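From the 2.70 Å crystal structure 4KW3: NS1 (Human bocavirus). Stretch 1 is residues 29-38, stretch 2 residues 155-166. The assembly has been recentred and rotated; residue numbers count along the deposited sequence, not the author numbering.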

ATOM      1  N   GLU A  29       5.510  17.348  -2.089  1.00 66.90           N
ATOM      2  CA  GLU A  29       6.257  18.458  -2.654  1.00 67.56           C
ATOM      3  C   GLU A  29       7.441  17.984  -3.475  1.00 63.10           C
ATOM      4  O   GLU A  29       7.834  18.638  -4.421  1.00 70.00           O
ATOM      5  CB  GLU A  29       6.748  19.345  -1.521  1.00 87.59           C
ATOM      6  CG  GLU A  29       5.616  19.927  -0.690  1.00107.69           C
ATOM      7  CD  GLU A  29       6.119  20.650   0.545  1.00126.31           C
ATOM      8  OE1 GLU A  29       7.291  20.431   0.931  1.00127.43           O
ATOM      9  OE2 GLU A  29       5.346  21.444   1.123  1.00134.68           O
ATOM     10  N   LYS A  30       8.011  16.842  -3.109  1.00 67.43           N
ATOM     11  CA  LYS A  30       9.247  16.364  -3.722  1.00 64.01           C
ATOM     12  C   LYS A  30       9.129  14.913  -4.195  1.00 62.49           C
ATOM     13  O   LYS A  30      10.046  14.106  -4.001  1.00 54.46           O
ATOM     14  CB  LYS A  30      10.398  16.506  -2.723  1.00 69.76           C
ATOM     15  CG  LYS A  30      10.654  17.945  -2.302  1.00 72.02           C
ATOM     16  CD  LYS A  30      11.834  18.057  -1.357  1.00 79.80           C
ATOM     17  CE  LYS A  30      12.380  19.477  -1.328  1.00 78.40           C
ATOM     18  NZ  LYS A  30      12.818  19.898  -2.691  1.00 79.87           N
ATOM     19  N   GLU A  31       8.012  14.589  -4.841  1.00 65.75           N
ATOM     20  CA  GLU A  31       7.679  13.197  -5.165  1.00 59.20           C
ATOM     21  C   GLU A  31       8.639  12.519  -6.158  1.00 57.57           C
ATOM     22  O   GLU A  31       8.843  11.291  -6.107  1.00 50.66           O
ATOM     23  CB  GLU A  31       6.222  13.097  -5.631  1.00 50.52           C
ATOM     24  CG  GLU A  31       5.720  11.680  -5.856  1.00 54.32           C
ATOM     25  CD  GLU A  31       4.401  11.643  -6.621  1.00 62.24           C
ATOM     26  OE1 GLU A  31       4.446  11.370  -7.846  1.00 54.98           O
ATOM     27  OE2 GLU A  31       3.336  11.926  -6.016  1.00 58.87           O
ATOM     28  N   TRP A  32       9.223  13.307  -7.060  1.00 56.92           N
ATOM     29  CA  TRP A  32      10.170  12.769  -8.053  1.00 53.43           C
ATOM     30  C   TRP A  32      11.361  12.054  -7.392  1.00 57.51           C
ATOM     31  O   TRP A  32      11.900  11.103  -7.954  1.00 62.56           O
ATOM     32  CB  TRP A  32      10.656  13.862  -9.007  1.00 54.35           C
ATOM     33  CG  TRP A  32      11.406  14.927  -8.304  1.00 63.60           C
ATOM     34  CD1 TRP A  32      12.745  14.937  -8.004  1.00 63.31           C
ATOM     35  CD2 TRP A  32      10.863  16.141  -7.777  1.00 67.91           C
ATOM     36  NE1 TRP A  32      13.063  16.085  -7.321  1.00 69.46           N
ATOM     37  CE2 TRP A  32      11.928  16.843  -7.168  1.00 70.86           C
ATOM     38  CE3 TRP A  32       9.581  16.704  -7.760  1.00 67.60           C
ATOM     39  CZ2 TRP A  32      11.751  18.085  -6.547  1.00 64.61           C
ATOM     40  CZ3 TRP A  32       9.406  17.933  -7.146  1.00 71.31           C
ATOM     41  CH2 TRP A  32      10.489  18.612  -6.548  1.00 67.30           C
ATOM     42  N   LEU A  33      11.764  12.503  -6.203  1.00 51.80           N
ATOM     43  CA  LEU A  33      12.751  11.769  -5.407  1.00 53.87           C
ATOM     44  C   LEU A  33      12.296  10.324  -5.139  1.00 57.88           C
ATOM     45  O   LEU A  33      13.101   9.381  -5.246  1.00 52.09           O
ATOM     46  CB  LEU A  33      13.013  12.485  -4.079  1.00 58.69           C
ATOM     47  CG  LEU A  33      13.502  13.936  -4.125  1.00 64.47           C
ATOM     48  CD1 LEU A  33      13.589  14.505  -2.713  1.00 66.49           C
ATOM     49  CD2 LEU A  33      14.841  14.040  -4.840  1.00 42.08           C
ATOM     50  N   LEU A  34      11.007  10.143  -4.815  1.00 47.52           N
ATOM     51  CA  LEU A  34      10.515   8.792  -4.566  1.00 48.40           C
ATOM     52  C   LEU A  34      10.456   7.993  -5.858  1.00 52.02           C
ATOM     53  O   LEU A  34      10.701   6.781  -5.838  1.00 50.10           O
ATOM     54  CB  LEU A  34       9.154   8.756  -3.840  1.00 47.48           C
ATOM     55  CG  LEU A  34       9.149   9.303  -2.413  1.00 53.22           C
ATOM     56  CD1 LEU A  34       7.812   9.079  -1.745  1.00 54.27           C
ATOM     57  CD2 LEU A  34      10.293   8.729  -1.574  1.00 52.44           C
ATOM     58  N   HIS A  35      10.164   8.671  -6.974  1.00 52.28           N
ATOM     59  CA  HIS A  35      10.141   8.001  -8.278  1.00 52.10           C
ATOM     60  C   HIS A  35      11.478   7.310  -8.496  1.00 57.74           C
ATOM     61  O   HIS A  35      11.518   6.165  -8.947  1.00 51.07           O
ATOM     62  CB  HIS A  35       9.888   8.973  -9.454  1.00 49.75           C
ATOM     63  CG  HIS A  35       8.583   9.704  -9.386  1.00 48.85           C
ATOM     64  ND1 HIS A  35       8.342  10.853 -10.102  1.00 55.11           N
ATOM     65  CD2 HIS A  35       7.455   9.456  -8.682  1.00 48.59           C
ATOM     66  CE1 HIS A  35       7.124  11.287  -9.838  1.00 54.84           C
ATOM     67  NE2 HIS A  35       6.565  10.459  -8.976  1.00 54.37           N
ATOM     68  N   ALA A  36      12.565   8.010  -8.155  1.00 52.57           N
ATOM     69  CA  ALA A  36      13.905   7.506  -8.400  1.00 56.17           C
ATOM     70  C   ALA A  36      14.319   6.437  -7.378  1.00 62.36           C
ATOM     71  O   ALA A  36      14.838   5.372  -7.754  1.00 59.43           O
ATOM     72  CB  ALA A  36      14.902   8.667  -8.405  1.00 46.62           C
ATOM     73  N   LEU A  37      14.079   6.723  -6.098  1.00 53.67           N
ATOM     74  CA  LEU A  37      14.454   5.809  -5.015  1.00 51.83           C
ATOM     75  C   LEU A  37      13.677   4.480  -5.053  1.00 57.61           C
ATOM     76  O   LEU A  37      14.237   3.420  -4.772  1.00 61.62           O
ATOM     77  CB  LEU A  37      14.316   6.496  -3.654  1.00 48.62           C
ATOM     78  CG  LEU A  37      15.366   7.544  -3.259  1.00 46.97           C
ATOM     79  CD1 LEU A  37      14.921   8.328  -2.016  1.00 44.38           C
ATOM     80  CD2 LEU A  37      16.736   6.919  -3.031  1.00 48.51           C
ATOM     81  N   LEU A  38      12.387   4.538  -5.385  1.00 55.03           N
ATOM     82  CA  LEU A  38      11.543   3.343  -5.356  1.00 53.15           C
ATOM     83  C   LEU A  38      11.228   2.742  -6.727  1.00 55.04           C
ATOM     84  O   LEU A  38      10.973   1.541  -6.835  1.00 52.05           O
ATOM     85  CB  LEU A  38      10.220   3.632  -4.636  1.00 46.89           C
ATOM     86  CG  LEU A  38      10.359   4.206  -3.231  1.00 43.68           C
ATOM     87  CD1 LEU A  38       8.991   4.399  -2.614  1.00 37.10           C
ATOM     88  CD2 LEU A  38      11.246   3.318  -2.359  1.00 47.47           C
TER
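Stretch 2 (155-166) TRPFEPEEADIF

Stretch 2 approaches the helix of stretch 1 as an extended segment, Arg156 to Glu159, that leads into a helix beginning at Pro160 and continuing beyond Phe166. Glu159 occupies the N-cap position of that helix. The two helices, 31-38 and 160-166, cross at -74°, with 9.9 Å between their axes at closest approach, so they are far from parallel and share a compact contact rather than a long seam. The backbones come nearest where Leu33 CA lies 5.8 Å from Glu162 CA, and the two stretches together bury 478 Å².

Contact begins just ahead of the first helix. Lys30, with phi/psi of -129/44°, directs its CA-to-CB bond toward stretch 2, and its long side chain carries NZ to 2.6 Å from Glu161 OE2, a hydrogen-bonded salt bridge at the border of the apolar contact. Glu31 points away and instead accepts a hydrogen bond from His35, one turn on, with His35 NE2 2.6 Å from Glu31 OE1; neither residue touches stretch 2. Trp32 also stays clear of it.

Leu33 sits at the centre of the crossing. In its mt rotamer it places CD1 3.7 Å from Glu161 CB and also 3.7 Å from Ile165 CD1, while its CD2 lies 3.7 Å from Glu162 CG. It thus packs against residues from successive turns of the second helix, with the aliphatic parts of two glutamates contributing to its surroundings. Leu34 starts away from stretch 2, yet the end of its side chain returns far enough for CD2 to reach Ile165 CD1 at 4.3 Å.

Ala36 faces a charged pair. Its CB lies 3.3 Å from Glu162 OE2 and 3.6 Å from Arg156 NH2, and its small side chain leaves room for these groups to approach closely. They are held together within stretch 2: Arg156 NH1 donates to Glu162 OE1 at 2.7 Å, and Arg156 NH2 to Glu162 OE2 at 2.8 Å. Glu162 OE1 also accepts a hydrogen bond from Glu159 N at 2.6 Å, which ties the start of the helix to the same carboxylate.

Leu37, one turn after Leu33, has the largest covered area of stretch 1, 91 Å². Its CA-to-CB bond points sideways, but the branched end reaches across: CD2 lies 3.5 Å from Phe158 CE1, and CD1 is 3.7 Å from both Ile165 CG2 and the backbone Glu162 O. Leu37 therefore spans the segment before the second helix and the helix itself. Leu38 is out of reach.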

ATOM      1  N   THR A 155      22.834   2.426 -10.843  1.00 67.29           N
ATOM      2  CA  THR A 155      22.763   3.328 -11.977  1.00 59.94           C
ATOM      3  C   THR A 155      23.514   4.622 -11.714  1.00 60.03           C
ATOM      4  O   THR A 155      24.172   5.143 -12.599  1.00 69.00           O
ATOM      5  CB  THR A 155      21.308   3.679 -12.291  1.00 64.56           C
ATOM      6  OG1 THR A 155      20.612   2.489 -12.669  1.00 70.26           O
ATOM      7  CG2 THR A 155      21.234   4.685 -13.422  1.00 58.89           C
ATOM      8  N   ARG A 156      23.423   5.138 -10.498  1.00 65.04           N
ATOM      9  CA  ARG A 156      24.130   6.368 -10.144  1.00 71.54           C
ATOM     10  C   ARG A 156      24.139   6.549  -8.627  1.00 78.03           C
ATOM     11  O   ARG A 156      23.348   5.922  -7.928  1.00 73.42           O
ATOM     12  CB  ARG A 156      23.484   7.581 -10.819  1.00 62.78           C
ATOM     13  CG  ARG A 156      22.008   7.707 -10.609  1.00 52.81           C
ATOM     14  CD  ARG A 156      21.533   9.113 -10.923  1.00 54.69           C
ATOM     15  NE  ARG A 156      20.085   9.241 -10.747  1.00 64.70           N
ATOM     16  CZ  ARG A 156      19.501   9.630  -9.616  1.00 64.87           C
ATOM     17  NH1 ARG A 156      20.247   9.951  -8.564  1.00 65.91           N
ATOM     18  NH2 ARG A 156      18.175   9.723  -9.539  1.00 56.53           N
ATOM     19  N   PRO A 157      25.060   7.378  -8.106  1.00 78.82           N
ATOM     20  CA  PRO A 157      24.964   7.670  -6.674  1.00 70.52           C
ATOM     21  C   PRO A 157      23.738   8.506  -6.361  1.00 69.60           C
ATOM     22  O   PRO A 157      23.116   9.035  -7.281  1.00 75.52           O
ATOM     23  CB  PRO A 157      26.248   8.459  -6.392  1.00 71.73           C
ATOM     24  CG  PRO A 157      26.706   8.956  -7.711  1.00 72.66           C
ATOM     25  CD  PRO A 157      26.317   7.883  -8.681  1.00 74.81           C
ATOM     26  N   PHE A 158      23.395   8.606  -5.080  1.00 71.93           N
ATOM     27  CA  PHE A 158      22.259   9.408  -4.642  1.00 67.72           C
ATOM     28  C   PHE A 158      22.545  10.873  -4.875  1.00 68.36           C
ATOM     29  O   PHE A 158      23.657  11.332  -4.654  1.00 80.49           O
ATOM     30  CB  PHE A 158      21.977   9.208  -3.139  1.00 66.37           C
ATOM     31  CG  PHE A 158      21.447   7.836  -2.785  1.00 71.10           C
ATOM     32  CD1 PHE A 158      20.561   7.174  -3.624  1.00 71.21           C
ATOM     33  CD2 PHE A 158      21.839   7.209  -1.609  1.00 65.68           C
ATOM     34  CE1 PHE A 158      20.089   5.914  -3.298  1.00 67.61           C
ATOM     35  CE2 PHE A 158      21.369   5.948  -1.279  1.00 55.25           C
ATOM     36  CZ  PHE A 158      20.495   5.303  -2.122  1.00 59.45           C
ATOM     37  N   GLU A 159      21.524  11.606  -5.300  1.00 71.26           N
ATOM     38  CA  GLU A 159      21.555  13.056  -5.265  1.00 69.43           C
ATOM     39  C   GLU A 159      21.359  13.428  -3.806  1.00 73.82           C
ATOM     40  O   GLU A 159      20.867  12.603  -3.020  1.00 70.15           O
ATOM     41  CB  GLU A 159      20.436  13.634  -6.133  1.00 65.74           C
ATOM     42  CG  GLU A 159      20.641  13.385  -7.611  1.00 74.89           C
ATOM     43  CD  GLU A 159      21.908  14.043  -8.130  1.00 87.69           C
ATOM     44  OE1 GLU A 159      22.055  15.276  -7.973  1.00 90.41           O
ATOM     45  OE2 GLU A 159      22.768  13.313  -8.675  1.00 92.63           O
ATOM     46  N   PRO A 160      21.743  14.658  -3.427  1.00 77.06           N
ATOM     47  CA  PRO A 160      21.706  15.030  -2.003  1.00 76.01           C
ATOM     48  C   PRO A 160      20.344  14.856  -1.331  1.00 74.07           C
ATOM     49  O   PRO A 160      20.284  14.239  -0.270  1.00 79.98           O
ATOM     50  CB  PRO A 160      22.107  16.513  -2.020  1.00 67.06           C
ATOM     51  CG  PRO A 160      22.951  16.641  -3.216  1.00 64.94           C
ATOM     52  CD  PRO A 160      22.393  15.693  -4.249  1.00 67.15           C
ATOM     53  N   GLU A 161      19.278  15.367  -1.935  1.00 71.82           N
ATOM     54  CA  GLU A 161      17.940  15.195  -1.372  1.00 69.25           C
ATOM     55  C   GLU A 161      17.520  13.731  -1.272  1.00 72.81           C
ATOM     56  O   GLU A 161      16.828  13.345  -0.329  1.00 76.00           O
ATOM     57  CB  GLU A 161      16.920  15.987  -2.168  1.00 64.80           C
ATOM     58  CG  GLU A 161      16.708  17.365  -1.621  1.00 70.60           C
ATOM     59  CD  GLU A 161      16.121  18.294  -2.644  1.00 80.79           C
ATOM     60  OE1 GLU A 161      16.509  18.186  -3.827  1.00 91.03           O
ATOM     61  OE2 GLU A 161      15.272  19.127  -2.273  1.00 80.47           O
ATOM     62  N   GLU A 162      17.919  12.926  -2.257  1.00 73.54           N
ATOM     63  CA  GLU A 162      17.644  11.492  -2.233  1.00 74.06           C
ATOM     64  C   GLU A 162      18.346  10.841  -1.044  1.00 77.74           C
ATOM     65  O   GLU A 162      17.791   9.958  -0.393  1.00 79.43           O
ATOM     66  CB  GLU A 162      18.082  10.825  -3.534  1.00 67.84           C
ATOM     67  CG  GLU A 162      17.450  11.396  -4.788  1.00 69.70           C
ATOM     68  CD  GLU A 162      18.039  10.791  -6.058  1.00 77.60           C
ATOM     69  OE1 GLU A 162      19.262  10.533  -6.089  1.00 78.22           O
ATOM     70  OE2 GLU A 162      17.279  10.553  -7.023  1.00 79.69           O
ATOM     71  N   ALA A 163      19.568  11.284  -0.769  1.00 73.91           N
ATOM     72  CA  ALA A 163      20.351  10.756   0.342  1.00 66.64           C
ATOM     73  C   ALA A 163      19.738  11.165   1.692  1.00 66.85           C
ATOM     74  O   ALA A 163      19.816  10.432   2.678  1.00 67.30           O
ATOM     75  CB  ALA A 163      21.782  11.222   0.235  1.00 59.20           C
ATOM     76  N   ASP A 164      19.132  12.344   1.729  1.00 66.62           N
ATOM     77  CA  ASP A 164      18.439  12.808   2.921  1.00 67.84           C
ATOM     78  C   ASP A 164      17.291  11.867   3.323  1.00 73.21           C
ATOM     79  O   ASP A 164      17.164  11.473   4.487  1.00 70.97           O
ATOM     80  CB  ASP A 164      17.913  14.220   2.688  1.00 68.91           C
ATOM     81  CG  ASP A 164      17.048  14.707   3.823  1.00 86.95           C
ATOM     82  OD1 ASP A 164      17.597  14.984   4.911  1.00 92.71           O
ATOM     83  OD2 ASP A 164      15.816  14.819   3.620  1.00 93.75           O
ATOM     84  N   ILE A 165      16.479  11.486   2.342  1.00 69.28           N
ATOM     85  CA  ILE A 165      15.391  10.543   2.556  1.00 62.60           C
ATOM     86  C   ILE A 165      15.925   9.199   3.046  1.00 61.25           C
ATOM     87  O   ILE A 165      15.398   8.617   3.997  1.00 60.21           O
ATOM     88  CB  ILE A 165      14.589  10.340   1.249  1.00 60.37           C
ATOM     89  CG1 ILE A 165      13.863  11.636   0.874  1.00 52.23           C
ATOM     90  CG2 ILE A 165      13.614   9.160   1.371  1.00 45.43           C
ATOM     91  CD1 ILE A 165      13.237  11.608  -0.491  1.00 53.32           C
ATOM     92  N   PHE A 166      16.975   8.721   2.384  1.00 52.47           N
ATOM     93  CA  PHE A 166      17.604   7.441   2.698  1.00 51.89           C
ATOM     94  C   PHE A 166      18.088   7.380   4.146  1.00 66.06           C
ATOM     95  O   PHE A 166      17.945   6.357   4.819  1.00 64.66           O
ATOM     96  CB  PHE A 166      18.761   7.194   1.729  1.00 44.25           C
ATOM     97  CG  PHE A 166      19.509   5.908   1.961  1.00 45.28           C
ATOM     98  CD1 PHE A 166      18.962   4.691   1.583  1.00 47.88           C
ATOM     99  CD2 PHE A 166      20.787   5.924   2.520  1.00 46.98           C
ATOM    100  CE1 PHE A 166      19.671   3.515   1.776  1.00 54.27           C
ATOM    101  CE2 PHE A 166      21.488   4.752   2.720  1.00 48.13           C
ATOM    102  CZ  PHE A 166      20.939   3.551   2.346  1.00 55.25           C
TER